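Local coordinates for iron transport multicopper oxidase FET3 (Saccharomyces cerevisiae, PDB 1ZPU), which is a copper-containing oxidase that uses molecular oxygen to oxidise ferrous to ferric iron for high-affinity uptake through a permease, and also oxidises cuprous ions, at residues T259-D262 against D267-L270; Q168-N173 against G197-Y202; Q111-M116 against S138-Y143; T225-I230 against N288-I293. All coordinates share one frame; numbering follows the deposited sequence.

Interactions 1, 2 and 4 lie around one sheet of the second plastocyanin-like domain, whereas interaction 3 joins that domain to the first. The closest pair is 2 and 3, with centres about 8 Å apart: Val199 N lies 2.7 Å from Glu141 OE1, and strands 169-172 and 133-142 are sheet neighbours. Interactions 1 and 2, about 11 Å between centres, touch the same chain H mannose. Interaction 4 reaches interaction 2 where Ser200 OG comes 2.8 Å from Tyr229 OH, and its two segments bracket interaction 1 in sequence. Interactions 2 and 3 come closest to the copper sites: the side chain of Val199 is about 9 Å from that of His468, and that of Glu113 about 9 Å from that of His464.

Interaction 1. Residues T259-D262 against D267-L270; sequences TMLD and DLQL. With MAN (alpha-D-mannopyranose), chain H; MAN (alpha-D-mannopyranose), chain B.
Hydroxyl O3 of the chain H mannose accepts the backbone N-H of Gln269 at 2.9 Å and nearly straight (168°), on one flank of a loop whose other flank packs Leu268 against Leu261. Both segments belong to the long loop that closes a beta hairpin of strands 250-256 and 271-277 in the second plastocyanin-like domain. The same O3 also lies among the oxygens of Gln168 and Asn169, so this sugar bridges two parts of the domain surface. It is the outer residue of a mannose pair, since its C1 is 1.4 Å from O3 of the chain B mannose, a glycosidic link. That inner sugar gives its O2 hydroxyl to Asp267 OD1 at 2.6 Å.

Across the loop the contact is wholly apolar. Leu268 holds CG anti to its amide nitrogen (chi1 173°), which carries the branched end inward, and the two leucines meet tip to tip, Leu261 CD1 to Leu268 CD2 at 3.8 Å. Phe256 of strand 250-256 touches both leucines and a backbone bond ties it to Leu270, so the hairpin is still paired at this point. The same Leu261 methyl has a looser second neighbour: CD1 lies 4.4 Å from Leu270 CD2.

Interaction 2. Residues Q168-N173 against G197-Y202; sequences QNLIVN and GFVSQY. With NAG (2-acetamido-2-deoxy-beta-D-glucopyranose), chain G; MAN (alpha-D-mannopyranose), chain H.
Leu170 keeps CG beside the backbone N (chi1 -68°) and Gln201 does likewise; the extended glutamine chain (chi2 -167°) then carries its amide to the methyls of Leu170, and the two side chains run side by side with opposite senses. The leucine fork lies along the glutamine amide: Leu170 CD2 comes 3.5 Å from Gln201 NE2, while Leu170 CD1 stands 3.9 Å from Gln201 OE1. These are van der Waals contacts, and the amide is held by other means, its OE1 accepting from Gln254 NE2. A looser methyl contact, Leu170 CD2 to Val199 CG1 at 4.4 Å, extends the apolar patch.

The packing spans the two layers of a cupredoxin-type beta sandwich, in the second plastocyanin-like domain: 169-172 is an outer strand of the six-stranded sheet, and 201-205 belongs to the opposing one. Phe256 of that second sheet touches both Leu170 and Val199. At the start of strand 169-172, two residues, Gln168 and Asn169, are set opposite the single Trp142 of strand 133-142, a classic bulge.

Sugars mark both ends of this strand. The bulge presents its polar groups to the chain H mannose, whose O2 accepts Asn169 ND2 at 3.1 Å (160°). Beyond the last strand residue, Asn173 ND2 is covalently joined to C1 of the chain G N-acetylglucosamine at 1.4 Å, while Asn173 OD1 accepts the backbone N-H of Ser138.

Interaction 3. Residues Q111-M116 against S138-Y143; sequences QYEDGM and SLSEWY
Glu113 and Glu141 bring their carboxylates together across a junction of two domains: a short 3-10 turn of the first plastocyanin-like domain, in the loop after strand 100-105, meets strand 133-142 of the second. The closest oxygens, Glu113 OE2 and Glu141 OE2, are 2.6 Å apart. The side chains cross at about a right angle and the carboxylate planes differ by 61°, so the groups are far from stacked. The same Glu113 OE2 lies at the ring edge of Tyr143, near its plane and 3.1 Å from CE1. On the backbone side, Glu113 O approaches Trp142 CZ3 at 3.5 Å, obliquely to the indole.

Outside this first shell, Glu141 is the one with backbone donors. It sets CG between its own N and carbonyl carbon (chi1 76°) and bends at chi2; its carboxylate receives the N-H groups of Gly197, Phe198 and Val199, and these three donors would be expected to stabilise negative charge on Glu141. Tyr143 is held through its hydroxyl, bonded to Pro165 O and Trp467 NE1. Cut back to an alanine at Glu113, the turn would probably leave a gap beside the Tyr143 ring edge and deprive Glu141 OE2 of its cross-domain neighbour.

Two backbone bonds shape the turn that presents Glu113: Asp114 N to Gln111 O at 2.8 Å and Gly115 N to Tyr112 O at 3.0 Å. On the strand, Ser140 OG donates to Glu141 O at 2.8 Å, tilted 20° from the carbonyl plane.

Interaction 4. Residues T225-I230 against N288-I293; sequences TDMLYI and NYVDSI. With NAG (2-acetamido-2-deoxy-beta-D-glucopyranose), chain L; NAG (2-acetamido-2-deoxy-beta-D-glucopyranose), chain C.
The backbones of Met227 and Ile293 come nearest, CA to CA at 8.1 Å, and no hydrogen bond links the two segments; the methionine side chain crosses the interval to side-chain and backbone atoms alike. Its CG is anti to the backbone N and the chain runs straight to the sulfur, then turns at chi3 (-60°), which carries the terminal methyl to the far segment. There Met227 CE meets Val290 tip to tip, 3.8 Å from CG2, and lies 3.5 Å from Ser292 O; SD rests 4.1 Å from Ile293 CA. With an alanine in its place, the methyl that meets Val290 and the sulfur beside Ile293 are lost, which is likely to open a gap between the segments.

Val290 is gripped through its backbone by two linked N-acetylglucosamines. Its N-H points at O6 of the chain L sugar, 2.7 Å and almost straight (174°), while Val290 O accepts N2 of the chain C sugar at 2.8 Å (166°). Tyr289 meets the chain L acetyl methyl C8 at its ring edge, in plane, 3.6 Å from CE2.

This is plain packing plus glycan contact, away from the copper sites. Strand 228-230 edges a sheet of the second plastocyanin-like, cupredoxin-type domain, and segment 288-293, in the loop after that domain's last strand, 271-277, lies against strands 201-205 and 250-256, its Val290 on Trp204 and its Ile293 on Tyr202 and Lys255.

Interaction 1. Residues T259-D262 against D267-L270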
# COMPACT_ATOMS: atom_id res chain seq x y z
N THR A 259 5.47 -11.81 14.75
CA THR A 259 4.98 -12.92 13.96
C THR A 259 5.53 -12.90 12.53
O THR A 259 5.86 -13.94 11.96
CB THR A 259 3.45 -12.84 13.97
OG1 THR A 259 2.99 -13.61 15.08
CG2 THR A 259 2.77 -13.28 12.64
N MET A 260 5.65 -11.71 11.97
CA MET A 260 6.04 -11.54 10.58
C MET A 260 7.54 -11.65 10.41
O MET A 260 8.03 -11.80 9.29
CB MET A 260 5.52 -10.20 10.05
CG MET A 260 4.02 -10.08 10.24
SD MET A 260 3.30 -8.53 9.72
CE MET A 260 3.44 -8.60 7.93
N LEU A 261 8.26 -11.58 11.53
CA LEU A 261 9.71 -11.61 11.52
C LEU A 261 10.21 -13.04 11.46
O LEU A 261 9.70 -13.90 12.18
CB LEU A 261 10.26 -10.91 12.76
CG LEU A 261 10.03 -9.40 12.90
CD1 LEU A 261 10.73 -8.88 14.15
CD2 LEU A 261 10.50 -8.62 11.67
N ASP A 262 11.19 -13.31 10.61
CA ASP A 262 11.71 -14.66 10.47
C ASP A 262 12.30 -15.13 11.80
O ASP A 262 11.97 -16.21 12.27
CB ASP A 262 12.76 -14.73 9.37
CG ASP A 262 13.31 -16.13 9.21
OD1 ASP A 262 14.53 -16.34 9.47
OD2 ASP A 262 12.52 -17.05 8.85
N ASP A 267 18.41 -8.15 20.61
CA ASP A 267 18.57 -6.75 21.01
C ASP A 267 17.53 -5.83 20.39
O ASP A 267 17.46 -4.64 20.75
CB ASP A 267 19.97 -6.23 20.70
CG ASP A 267 20.23 -6.10 19.22
OD1 ASP A 267 20.89 -5.11 18.83
OD2 ASP A 267 19.79 -6.98 18.43
N LEU A 268 16.73 -6.36 19.47
CA LEU A 268 15.70 -5.57 18.79
C LEU A 268 14.61 -5.11 19.75
O LEU A 268 13.91 -5.92 20.35
CB LEU A 268 15.04 -6.34 17.64
CG LEU A 268 13.83 -5.70 16.96
CD1 LEU A 268 14.16 -4.32 16.43
CD2 LEU A 268 13.31 -6.58 15.84
N GLN A 269 14.49 -3.79 19.88
CA GLN A 269 13.40 -3.19 20.65
C GLN A 269 12.08 -3.47 19.95
O GLN A 269 11.76 -2.83 18.95
CB GLN A 269 13.62 -1.69 20.84
CG GLN A 269 14.76 -1.37 21.80
CD GLN A 269 14.54 -1.94 23.21
OE1 GLN A 269 13.53 -1.65 23.86
NE2 GLN A 269 15.49 -2.76 23.68
N LEU A 270 11.34 -4.45 20.44
CA LEU A 270 10.09 -4.84 19.81
C LEU A 270 9.01 -3.80 20.02
O LEU A 270 8.13 -3.61 19.16
CB LEU A 270 9.63 -6.20 20.32
CG LEU A 270 10.38 -7.44 19.89
CD1 LEU A 270 9.67 -8.68 20.44
CD2 LEU A 270 10.55 -7.51 18.37
C1 MAN H . 19.69 -0.79 19.72
C2 MAN H . 18.17 -0.81 19.75
C3 MAN H . 17.61 -1.88 18.83
C4 MAN H . 18.25 -1.78 17.45
C5 MAN H . 19.76 -1.85 17.57
C6 MAN H . 20.38 -1.66 16.19
O2 MAN H . 17.69 0.43 19.30
O3 MAN H . 16.22 -1.72 18.69
O4 MAN H . 17.80 -2.82 16.63
O5 MAN H . 20.19 -0.79 18.39
O6 MAN H . 21.78 -1.58 16.37
C1 MAN B . 24.01 -1.80 20.76
C2 MAN B . 22.66 -2.09 20.13
C3 MAN B . 21.53 -1.48 20.96
C4 MAN B . 21.65 -1.88 22.42
C5 MAN B . 23.05 -1.61 22.96
C6 MAN B . 23.22 -2.10 24.39
O2 MAN B . 22.48 -3.47 20.08
O3 MAN B . 20.26 -1.86 20.49
O4 MAN B . 20.71 -1.11 23.13
O5 MAN B . 24.03 -2.20 22.13
O6 MAN B . 22.49 -3.28 24.61

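Interaction 2. Residues Q168-N173 against G197-Y202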
# COMPACT_ATOMS: atom_id res chain seq x y z
N GLN A 168 15.56 -2.61 12.05
CA GLN A 168 16.33 -2.34 13.25
C GLN A 168 15.54 -1.64 14.33
O GLN A 168 15.90 -1.75 15.50
CB GLN A 168 17.60 -1.58 12.91
CG GLN A 168 18.76 -2.48 12.46
CD GLN A 168 18.42 -3.28 11.20
OE1 GLN A 168 18.48 -2.76 10.09
NE2 GLN A 168 18.05 -4.54 11.38
N ASN A 169 14.48 -0.94 13.95
CA ASN A 169 13.65 -0.18 14.88
C ASN A 169 12.32 0.23 14.29
O ASN A 169 12.17 0.33 13.07
CB ASN A 169 14.36 1.10 15.33
CG ASN A 169 15.12 0.92 16.62
OD1 ASN A 169 14.56 0.44 17.64
ND2 ASN A 169 16.39 1.29 16.61
N LEU A 170 11.36 0.49 15.17
CA LEU A 170 10.13 1.19 14.80
C LEU A 170 10.33 2.70 14.90
O LEU A 170 10.97 3.19 15.83
CB LEU A 170 8.96 0.76 15.70
CG LEU A 170 8.48 -0.69 15.54
CD1 LEU A 170 7.28 -0.99 16.40
CD2 LEU A 170 8.15 -0.96 14.08
N ILE A 171 9.77 3.44 13.95
CA ILE A 171 9.82 4.89 13.97
C ILE A 171 8.43 5.53 13.82
O ILE A 171 7.50 4.89 13.34
CB ILE A 171 10.81 5.42 12.93
CG1 ILE A 171 10.47 4.87 11.53
CG2 ILE A 171 12.22 5.03 13.32
CD1 ILE A 171 11.14 5.60 10.44
N VAL A 172 8.30 6.76 14.32
CA VAL A 172 7.11 7.61 14.13
C VAL A 172 7.56 8.96 13.62
O VAL A 172 8.53 9.52 14.14
CB VAL A 172 6.28 7.90 15.43
CG1 VAL A 172 4.97 7.23 15.39
CG2 VAL A 172 7.03 7.56 16.72
N ASN A 173 6.85 9.50 12.62
CA ASN A 173 7.22 10.80 12.01
C ASN A 173 8.71 10.91 11.78
O ASN A 173 9.28 11.95 12.01
CB ASN A 173 6.77 11.97 12.87
CG ASN A 173 5.36 12.37 12.60
OD1 ASN A 173 4.57 11.57 12.06
ND2 ASN A 173 5.02 13.61 12.97
N GLY A 197 7.30 -0.52 5.08
CA GLY A 197 7.48 -1.36 3.91
C GLY A 197 7.25 -2.83 4.21
O GLY A 197 7.16 -3.65 3.30
N PHE A 198 7.16 -3.17 5.48
CA PHE A 198 7.13 -4.57 5.85
C PHE A 198 6.13 -4.84 6.97
O PHE A 198 5.07 -5.39 6.74
CB PHE A 198 8.56 -5.01 6.24
CG PHE A 198 8.69 -6.45 6.70
CD1 PHE A 198 7.75 -7.41 6.36
CD2 PHE A 198 9.80 -6.84 7.44
CE1 PHE A 198 7.90 -8.75 6.77
CE2 PHE A 198 9.95 -8.18 7.87
CZ PHE A 198 9.00 -9.12 7.53
N VAL A 199 6.47 -4.40 8.16
CA VAL A 199 5.92 -4.94 9.38
C VAL A 199 4.58 -4.30 9.85
O VAL A 199 4.45 -3.08 9.91
CB VAL A 199 7.05 -4.85 10.42
CG1 VAL A 199 6.58 -4.35 11.78
CG2 VAL A 199 7.78 -6.16 10.50
N SER A 200 3.59 -5.11 10.17
CA SER A 200 2.37 -4.59 10.83
C SER A 200 2.68 -4.06 12.23
O SER A 200 3.60 -4.52 12.90
CB SER A 200 1.34 -5.70 11.01
OG SER A 200 0.92 -6.29 9.80
N GLN A 201 1.89 -3.11 12.72
CA GLN A 201 2.15 -2.59 14.05
C GLN A 201 0.90 -2.56 14.89
O GLN A 201 -0.20 -2.29 14.38
CB GLN A 201 2.71 -1.19 13.99
CG GLN A 201 4.06 -1.08 13.29
CD GLN A 201 4.69 0.26 13.52
OE1 GLN A 201 4.46 0.90 14.56
NE2 GLN A 201 5.49 0.72 12.57
N TYR A 202 1.05 -2.82 16.18
CA TYR A 202 -0.03 -2.54 17.11
C TYR A 202 0.19 -1.12 17.60
O TYR A 202 1.33 -0.69 17.80
CB TYR A 202 -0.03 -3.48 18.30
CG TYR A 202 -0.12 -4.93 17.95
CD1 TYR A 202 1.04 -5.66 17.71
CD2 TYR A 202 -1.35 -5.59 17.88
CE1 TYR A 202 0.98 -7.00 17.40
CE2 TYR A 202 -1.43 -6.94 17.57
CZ TYR A 202 -0.25 -7.64 17.33
OH TYR A 202 -0.26 -8.98 17.00
C1 NAG G . 3.72 14.10 12.57
C2 NAG G . 3.36 15.23 13.55
C3 NAG G . 2.08 15.93 13.12
C4 NAG G . 2.09 16.34 11.64
C5 NAG G . 2.53 15.17 10.80
C6 NAG G . 2.78 15.69 9.40
C7 NAG G . 3.84 15.23 15.95
C8 NAG G . 3.41 14.81 17.34
N2 NAG G . 3.22 14.71 14.90
O3 NAG G . 1.93 17.08 13.90
O4 NAG G . 0.79 16.65 11.17
O5 NAG G . 3.74 14.65 11.27
O6 NAG G . 3.09 14.63 8.52
O7 NAG G . 4.75 16.05 15.83
C1 MAN H . 19.69 -0.79 19.72
C2 MAN H . 18.17 -0.81 19.75
C3 MAN H . 17.61 -1.88 18.83
C4 MAN H . 18.25 -1.78 17.45
C5 MAN H . 19.76 -1.85 17.57
C6 MAN H . 20.38 -1.66 16.19
O2 MAN H . 17.69 0.43 19.30
O3 MAN H . 16.22 -1.72 18.69
O4 MAN H . 17.80 -2.82 16.63
O5 MAN H . 20.19 -0.79 18.39
O6 MAN H . 21.78 -1.58 16.37

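Interaction 3. Residues Q111-M116 against S138-Y143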
# COMPACT_ATOMS: atom_id res chain seq x y z
N GLN A 111 12.70 1.49 -2.96
CA GLN A 111 12.78 2.93 -2.85
C GLN A 111 12.00 3.55 -1.67
O GLN A 111 12.59 4.24 -0.85
CB GLN A 111 12.36 3.51 -4.19
CG GLN A 111 12.95 4.83 -4.54
CD GLN A 111 13.40 4.87 -5.99
OE1 GLN A 111 12.79 5.53 -6.84
NE2 GLN A 111 14.48 4.15 -6.29
N TYR A 112 10.69 3.33 -1.53
CA TYR A 112 10.00 4.07 -0.45
C TYR A 112 10.45 3.77 0.99
O TYR A 112 10.41 4.67 1.83
CB TYR A 112 8.47 4.13 -0.59
CG TYR A 112 7.64 3.03 0.04
CD1 TYR A 112 7.33 3.01 1.40
CD2 TYR A 112 7.10 2.02 -0.76
CE1 TYR A 112 6.53 2.00 1.95
CE2 TYR A 112 6.31 1.03 -0.24
CZ TYR A 112 6.03 1.01 1.11
OH TYR A 112 5.24 -0.02 1.56
N GLU A 113 10.89 2.55 1.27
CA GLU A 113 11.54 2.28 2.56
C GLU A 113 12.73 3.18 2.81
O GLU A 113 13.02 3.50 3.94
CB GLU A 113 12.00 0.82 2.71
CG GLU A 113 10.95 -0.08 3.37
CD GLU A 113 10.94 -0.03 4.90
OE1 GLU A 113 10.97 1.05 5.54
OE2 GLU A 113 10.86 -1.12 5.48
N ASP A 114 13.41 3.60 1.76
CA ASP A 114 14.56 4.46 1.92
C ASP A 114 14.18 5.94 2.00
O ASP A 114 15.04 6.81 1.83
CB ASP A 114 15.60 4.18 0.82
CG ASP A 114 16.31 2.82 1.02
OD1 ASP A 114 16.28 2.25 2.14
OD2 ASP A 114 16.92 2.32 0.04
N GLY A 115 12.90 6.22 2.25
CA GLY A 115 12.47 7.56 2.65
C GLY A 115 11.50 8.29 1.75
O GLY A 115 10.92 9.31 2.16
N MET A 116 11.31 7.80 0.52
CA MET A 116 10.49 8.50 -0.49
C MET A 116 9.00 8.22 -0.30
O MET A 116 8.41 7.39 -1.00
CB MET A 116 10.95 8.15 -1.90
CG MET A 116 10.31 8.93 -2.99
SD MET A 116 11.17 8.60 -4.57
CE MET A 116 9.96 9.23 -5.73
N SER A 138 2.88 9.11 11.30
CA SER A 138 3.33 8.15 10.31
C SER A 138 4.16 7.08 10.98
O SER A 138 5.35 7.30 11.24
CB SER A 138 4.18 8.85 9.25
OG SER A 138 3.46 9.86 8.56
N LEU A 139 3.56 5.93 11.25
CA LEU A 139 4.28 4.79 11.79
C LEU A 139 5.03 4.07 10.67
O LEU A 139 4.54 3.97 9.52
CB LEU A 139 3.32 3.81 12.47
CG LEU A 139 2.13 4.34 13.28
CD1 LEU A 139 1.23 3.18 13.76
CD2 LEU A 139 2.62 5.13 14.45
N SER A 140 6.21 3.56 11.00
CA SER A 140 7.02 2.81 10.04
C SER A 140 8.05 1.97 10.77
O SER A 140 8.27 2.18 11.94
CB SER A 140 7.72 3.76 9.07
OG SER A 140 8.52 3.03 8.17
N GLU A 141 8.66 1.00 10.08
CA GLU A 141 9.90 0.38 10.60
C GLU A 141 11.08 1.05 9.92
O GLU A 141 10.90 1.73 8.90
CB GLU A 141 9.93 -1.13 10.40
CG GLU A 141 10.24 -1.59 8.96
CD GLU A 141 9.07 -1.39 8.00
OE1 GLU A 141 8.12 -2.23 8.04
OE2 GLU A 141 9.11 -0.38 7.23
N TRP A 142 12.28 0.86 10.46
CA TRP A 142 13.47 1.47 9.90
C TRP A 142 14.65 0.46 9.78
O TRP A 142 14.93 -0.31 10.71
CB TRP A 142 13.86 2.69 10.73
CG TRP A 142 14.93 3.50 10.12
CD1 TRP A 142 16.18 3.69 10.60
CD2 TRP A 142 14.85 4.22 8.90
NE1 TRP A 142 16.90 4.50 9.75
CE2 TRP A 142 16.11 4.83 8.69
CE3 TRP A 142 13.84 4.40 7.94
CZ2 TRP A 142 16.38 5.61 7.59
CZ3 TRP A 142 14.13 5.19 6.83
CH2 TRP A 142 15.39 5.78 6.67
N TYR A 143 15.31 0.47 8.62
CA TYR A 143 16.48 -0.37 8.36
C TYR A 143 17.72 0.48 8.39
O TYR A 143 17.67 1.67 8.11
CB TYR A 143 16.38 -1.06 6.99
CG TYR A 143 15.38 -2.20 6.93
CD1 TYR A 143 14.03 -1.95 6.74
CD2 TYR A 143 15.78 -3.52 7.06
CE1 TYR A 143 13.10 -2.97 6.68
CE2 TYR A 143 14.85 -4.56 7.01
CZ TYR A 143 13.51 -4.27 6.82
OH TYR A 143 12.58 -5.27 6.76

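Interaction 4. Residues T225-I230 against N288-I293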
# COMPACT_ATOMS: atom_id res chain seq x y z
N THR A 225 -12.09 1.69 20.62
CA THR A 225 -11.12 0.63 20.96
C THR A 225 -10.01 1.13 21.86
O THR A 225 -9.79 2.34 22.01
CB THR A 225 -10.34 0.07 19.73
OG1 THR A 225 -11.01 0.39 18.50
CG2 THR A 225 -10.10 -1.47 19.86
N ASP A 226 -9.26 0.19 22.42
CA ASP A 226 -8.06 0.49 23.15
C ASP A 226 -6.84 0.27 22.28
O ASP A 226 -5.78 0.80 22.57
CB ASP A 226 -7.96 -0.41 24.37
CG ASP A 226 -9.10 -0.20 25.34
OD1 ASP A 226 -9.46 -1.17 26.05
OD2 ASP A 226 -9.64 0.93 25.38
N MET A 227 -6.99 -0.51 21.21
CA MET A 227 -5.84 -0.92 20.41
C MET A 227 -6.14 -1.12 18.91
O MET A 227 -7.20 -1.64 18.54
CB MET A 227 -5.24 -2.19 21.01
CG MET A 227 -3.86 -2.52 20.48
SD MET A 227 -3.12 -3.99 21.20
CE MET A 227 -3.06 -3.54 22.93
N LEU A 228 -5.21 -0.71 18.05
CA LEU A 228 -5.35 -0.98 16.61
C LEU A 228 -4.26 -1.91 16.11
O LEU A 228 -3.15 -1.87 16.61
CB LEU A 228 -5.29 0.31 15.79
CG LEU A 228 -6.30 1.42 16.07
CD1 LEU A 228 -5.88 2.69 15.35
CD2 LEU A 228 -7.71 1.00 15.67
N TYR A 229 -4.61 -2.74 15.14
CA TYR A 229 -3.61 -3.48 14.36
C TYR A 229 -3.57 -2.84 12.97
O TYR A 229 -4.52 -2.94 12.21
CB TYR A 229 -3.97 -4.96 14.30
CG TYR A 229 -2.98 -5.84 13.55
CD1 TYR A 229 -1.85 -6.37 14.18
CD2 TYR A 229 -3.17 -6.14 12.20
CE1 TYR A 229 -0.94 -7.16 13.49
CE2 TYR A 229 -2.27 -6.92 11.50
CZ TYR A 229 -1.16 -7.44 12.14
OH TYR A 229 -0.29 -8.22 11.41
N ILE A 230 -2.48 -2.15 12.64
CA ILE A 230 -2.36 -1.44 11.37
C ILE A 230 -1.28 -2.09 10.51
O ILE A 230 -0.09 -2.08 10.90
CB ILE A 230 -1.95 0.04 11.58
CG1 ILE A 230 -2.76 0.64 12.73
CG2 ILE A 230 -2.13 0.83 10.31
CD1 ILE A 230 -2.50 2.11 12.96
N ASN A 288 4.18 1.69 28.44
CA ASN A 288 2.92 1.17 28.92
C ASN A 288 2.77 -0.31 28.59
O ASN A 288 2.63 -0.71 27.43
CB ASN A 288 1.75 1.97 28.35
CG ASN A 288 0.40 1.52 28.91
OD1 ASN A 288 -0.51 1.16 28.16
ND2 ASN A 288 0.27 1.54 30.23
N TYR A 289 2.84 -1.14 29.63
CA TYR A 289 2.69 -2.57 29.50
C TYR A 289 1.25 -2.93 29.25
O TYR A 289 0.36 -2.42 29.91
CB TYR A 289 3.21 -3.28 30.74
CG TYR A 289 4.70 -3.21 30.79
CD1 TYR A 289 5.38 -2.71 31.90
CD2 TYR A 289 5.45 -3.60 29.69
CE1 TYR A 289 6.78 -2.65 31.91
CE2 TYR A 289 6.81 -3.55 29.69
CZ TYR A 289 7.48 -3.07 30.78
OH TYR A 289 8.86 -3.03 30.71
N VAL A 290 1.02 -3.80 28.30
CA VAL A 290 -0.33 -4.18 27.95
C VAL A 290 -0.48 -5.67 28.21
O VAL A 290 0.46 -6.46 28.04
CB VAL A 290 -0.65 -3.74 26.50
CG1 VAL A 290 -0.74 -4.92 25.57
CG2 VAL A 290 -1.91 -2.92 26.47
N ASP A 291 -1.67 -6.06 28.66
CA ASP A 291 -1.93 -7.42 29.12
C ASP A 291 -2.13 -8.41 27.97
O ASP A 291 -1.88 -9.60 28.13
CB ASP A 291 -3.13 -7.43 30.04
CG ASP A 291 -3.46 -8.81 30.53
OD1 ASP A 291 -2.83 -9.27 31.52
OD2 ASP A 291 -4.35 -9.44 29.90
N SER A 292 -2.60 -7.91 26.82
CA SER A 292 -2.83 -8.74 25.65
C SER A 292 -2.78 -7.95 24.34
O SER A 292 -3.22 -6.79 24.27
CB SER A 292 -4.18 -9.44 25.76
OG SER A 292 -4.56 -10.03 24.54
N ILE A 293 -2.25 -8.58 23.30
CA ILE A 293 -2.23 -7.96 21.97
C ILE A 293 -3.22 -8.68 21.06
O ILE A 293 -3.10 -8.69 19.84
CB ILE A 293 -0.82 -7.91 21.37
CG1 ILE A 293 -0.20 -9.31 21.31
CG2 ILE A 293 0.06 -6.97 22.18
CD1 ILE A 293 0.94 -9.46 20.32
C1 NAG L . 6.66 -5.13 24.94
C2 NAG L . 7.41 -5.58 26.18
C3 NAG L . 6.83 -6.83 26.85
C4 NAG L . 5.37 -6.64 27.20
C5 NAG L . 4.69 -6.28 25.88
C6 NAG L . 3.20 -6.02 26.08
C7 NAG L . 9.80 -5.36 26.62
C8 NAG L . 9.59 -4.13 27.46
N2 NAG L . 8.80 -5.81 25.86
O3 NAG L . 7.48 -7.12 28.06
O4 NAG L . 4.91 -7.84 27.78
O5 NAG L . 5.28 -5.11 25.27
O6 NAG L . 3.04 -4.83 26.82
O7 NAG L . 10.90 -5.91 26.67
C1 NAG C . 4.14 -7.71 29.01
C2 NAG C . 3.06 -8.80 29.02
C3 NAG C . 2.22 -8.87 30.31
C4 NAG C . 3.05 -8.79 31.59
C5 NAG C . 4.14 -7.72 31.43
C6 NAG C . 5.11 -7.74 32.62
C7 NAG C . 2.06 -9.58 26.94
C8 NAG C . 0.97 -9.41 25.92
N2 NAG C . 2.17 -8.65 27.88
O3 NAG C . 1.44 -10.06 30.31
O4 NAG C . 2.18 -8.47 32.68
O5 NAG C . 4.89 -7.84 30.21
O6 NAG C . 6.42 -7.48 32.17
O7 NAG C . 2.81 -10.55 26.87